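Local atomic coordinates of biofilm growth-associated repressor (PDB entry 3PQJ), a protein that represses transcription of its own operon, which includes blh, by binding a palindromic AT-rich sequence that spans the -10 region of the blh promoter. Residues V39-Q44 with Q74-L79. Sequence-based numbering, arbitrary orientation.
Sequences VGELEQ and QIFYRL
Val-39, in the first turn of helix 39-46, meets the strand 75-79 with one methyl and its backbone N-H. Its CG2 lies beside the backbone N, anti to the carbonyl carbon, and this rotation carries the methyl to the edge of the Tyr-77 ring, near the ring plane, 3.6 Å from CE2. CG2 of Val-39 also rests 4.0 Å from CB of Ile-75. A compact, beta-branched valine suits this place because it holds a methyl close to the backbone, where CG2 can meet both Ile-75 and the edge of Tyr-77; the side chain as a whole also touches Leu-53 of helix 52-63.

Tyr-77 points its CB toward the helix, where CD1 of Leu-42 packs on that carbon at 4.0 Å, the two side chains running nearly at right angles. Leu-42 is one turn further along than Val-39, and its longer branched chain reaches both the strand and helices 23-32 and 52-63. The tyrosine supplies a broad apolar ring for the interior, yet its OH is hydrogen-bonded to Arg-61, so the buried phenol keeps a polar partner.

The backbone N-H of Val-39 donates to the carbonyl O of Ile-75, with N and O 3.2 Å apart and a bent N-H...O angle of 147°. This bond uses an N-H at the start of the helix, before the helix's own i to i+4 bonding can engage it. Beside it, a water donates to OE1 of Gln-74 (2.9 Å) and weakly accepts from the N of Gly-40.

The contact thus joins the beginning of the predicted helix-turn-helix to the second strand of the beta hairpin, the wing of this ArsR-type winged-helix domain. One direct backbone bond and a weak water link tie the helix start to the strand, while the side chains meet mainly through apolar groups, so the fit probably depends on shape more than on charge.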
loop_
_atom_site.group_PDB
_atom_site.type_symbol
_atom_site.label_atom_id
_atom_site.label_comp_id
_atom_site.label_asym_id
_atom_site.label_seq_id
_atom_site.Cartn_x
_atom_site.Cartn_y
_atom_site.Cartn_z
ATOM N N VAL A 39 -8.893 -1.595 22.323
ATOM C CA VAL A 39 -8.513 -0.217 21.991
ATOM C C VAL A 39 -7.338 0.235 22.911
ATOM O O VAL A 39 -6.378 0.855 22.435
ATOM C CB VAL A 39 -9.736 0.739 22.045
ATOM C CG1 VAL A 39 -9.361 2.138 21.595
ATOM C CG2 VAL A 39 -10.888 0.207 21.191
ATOM N N GLY A 40 -7.415 -0.144 24.194
ATOM C CA GLY A 40 -6.400 0.123 25.210
ATOM C C GLY A 40 -5.072 -0.519 24.884
ATOM O O GLY A 40 -4.050 0.154 24.958
ATOM N N GLU A 41 -5.077 -1.811 24.486
ATOM C CA GLU A 41 -3.868 -2.555 24.080
ATOM C C GLU A 41 -3.225 -1.924 22.829
ATOM O O GLU A 41 -2.002 -1.887 22.740
ATOM C CB GLU A 41 -4.209 -4.014 23.754
ATOM C CG GLU A 41 -4.445 -4.925 24.941
ATOM C CD GLU A 41 -4.815 -6.332 24.519
ATOM O OE1 GLU A 41 -6.026 -6.597 24.356
ATOM O OE2 GLU A 41 -3.894 -7.146 24.275
ATOM N N LEU A 42 -4.050 -1.445 21.865
ATOM C CA LEU A 42 -3.592 -0.800 20.628
ATOM C C LEU A 42 -2.903 0.532 20.898
ATOM O O LEU A 42 -1.961 0.892 20.191
ATOM C CB LEU A 42 -4.743 -0.616 19.613
ATOM C CG LEU A 42 -5.202 -1.869 18.868
ATOM C CD1 LEU A 42 -6.531 -1.625 18.168
ATOM C CD2 LEU A 42 -4.127 -2.365 17.893
ATOM N N GLU A 43 -3.379 1.257 21.928
ATOM C CA GLU A 43 -2.826 2.528 22.391
ATOM C C GLU A 43 -1.426 2.258 22.950
ATOM O O GLU A 43 -0.498 3.014 22.668
ATOM C CB GLU A 43 -3.758 3.121 23.454
ATOM C CG GLU A 43 -3.393 4.516 23.944
ATOM C CD GLU A 43 -4.454 5.211 24.779
ATOM O OE1 GLU A 43 -5.333 4.514 25.340
ATOM O OE2 GLU A 43 -4.391 6.458 24.886
ATOM N N GLN A 44 -1.271 1.138 23.680
ATOM C CA GLN A 44 -0.003 0.704 24.271
ATOM C C GLN A 44 0.961 0.219 23.195
ATOM O O GLN A 44 2.163 0.481 23.291
ATOM C CB GLN A 44 -0.207 -0.392 25.348
ATOM C CG GLN A 44 -1.226 -0.107 26.484
ATOM C CD GLN A 44 -1.304 1.315 27.042
ATOM O OE1 GLN A 44 -0.309 2.059 27.091
ATOM N NE2 GLN A 44 -2.480 1.702 27.546
ATOM N N GLN A 74 -15.143 -3.622 27.383
ATOM C CA GLN A 74 -14.428 -2.934 26.293
ATOM C C GLN A 74 -14.763 -3.343 24.853
ATOM O O GLN A 74 -15.582 -4.245 24.634
ATOM C CB GLN A 74 -12.908 -3.066 26.522
ATOM C CG GLN A 74 -12.447 -4.477 26.903
ATOM C CD GLN A 74 -11.069 -4.512 27.490
ATOM O OE1 GLN A 74 -10.274 -3.582 27.330
ATOM N NE2 GLN A 74 -10.732 -5.613 28.133
ATOM N N ILE A 75 -14.097 -2.653 23.872
ATOM C CA ILE A 75 -14.145 -2.881 22.423
ATOM C C ILE A 75 -12.802 -3.521 21.993
ATOM O O ILE A 75 -11.740 -3.084 22.436
ATOM C CB ILE A 75 -14.484 -1.590 21.614
ATOM C CG1 ILE A 75 -15.840 -0.975 22.063
ATOM C CG2 ILE A 75 -14.476 -1.844 20.085
ATOM C CD1 ILE A 75 -16.151 0.503 21.574
ATOM N N PHE A 76 -12.870 -4.571 21.155
ATOM C CA PHE A 76 -11.719 -5.294 20.615
ATOM C C PHE A 76 -11.728 -5.199 19.115
ATOM O O PHE A 76 -12.788 -5.340 18.497
ATOM C CB PHE A 76 -11.781 -6.783 20.988
ATOM C CG PHE A 76 -11.645 -7.067 22.458
ATOM C CD1 PHE A 76 -10.408 -7.384 23.005
ATOM C CD2 PHE A 76 -12.758 -7.022 23.301
ATOM C CE1 PHE A 76 -10.278 -7.623 24.374
ATOM C CE2 PHE A 76 -12.626 -7.266 24.668
ATOM C CZ PHE A 76 -11.388 -7.570 25.195
ATOM N N TYR A 77 -10.544 -5.029 18.524
ATOM C CA TYR A 77 -10.385 -4.962 17.073
ATOM C C TYR A 77 -9.658 -6.189 16.542
ATOM O O TYR A 77 -8.721 -6.687 17.173
ATOM C CB TYR A 77 -9.670 -3.676 16.663
ATOM C CG TYR A 77 -10.586 -2.475 16.628
ATOM C CD1 TYR A 77 -11.189 -2.071 15.442
ATOM C CD2 TYR A 77 -10.847 -1.734 17.780
ATOM C CE1 TYR A 77 -12.020 -0.952 15.397
ATOM C CE2 TYR A 77 -11.694 -0.623 17.752
ATOM C CZ TYR A 77 -12.276 -0.232 16.555
ATOM O OH TYR A 77 -13.111 0.864 16.506
ATOM N N ARG A 78 -10.109 -6.679 15.388
ATOM C CA ARG A 78 -9.559 -7.859 14.720
ATOM C C ARG A 78 -9.424 -7.568 13.240
ATOM O O ARG A 78 -10.279 -6.915 12.668
ATOM C CB ARG A 78 -10.512 -9.050 14.924
ATOM C CG ARG A 78 -9.908 -10.412 14.688
ATOM C CD ARG A 78 -10.937 -11.491 14.939
ATOM N NE ARG A 78 -10.354 -12.830 14.854
ATOM C CZ ARG A 78 -9.801 -13.480 15.879
ATOM N NH1 ARG A 78 -9.756 -12.921 17.084
ATOM N NH2 ARG A 78 -9.295 -14.694 15.708
ATOM N N LEU A 79 -8.372 -8.076 12.613
ATOM C CA LEU A 79 -8.165 -7.925 11.172
ATOM C C LEU A 79 -8.885 -9.076 10.456
ATOM O O LEU A 79 -8.621 -10.250 10.742
ATOM C CB LEU A 79 -6.653 -7.887 10.829
ATOM C CG LEU A 79 -6.256 -7.621 9.384
ATOM C CD1 LEU A 79 -6.421 -6.156 9.051
ATOM C CD2 LEU A 79 -4.843 -8.024 9.150
HETATM O O HOH W 1 -10.379 -1.452 25.419
#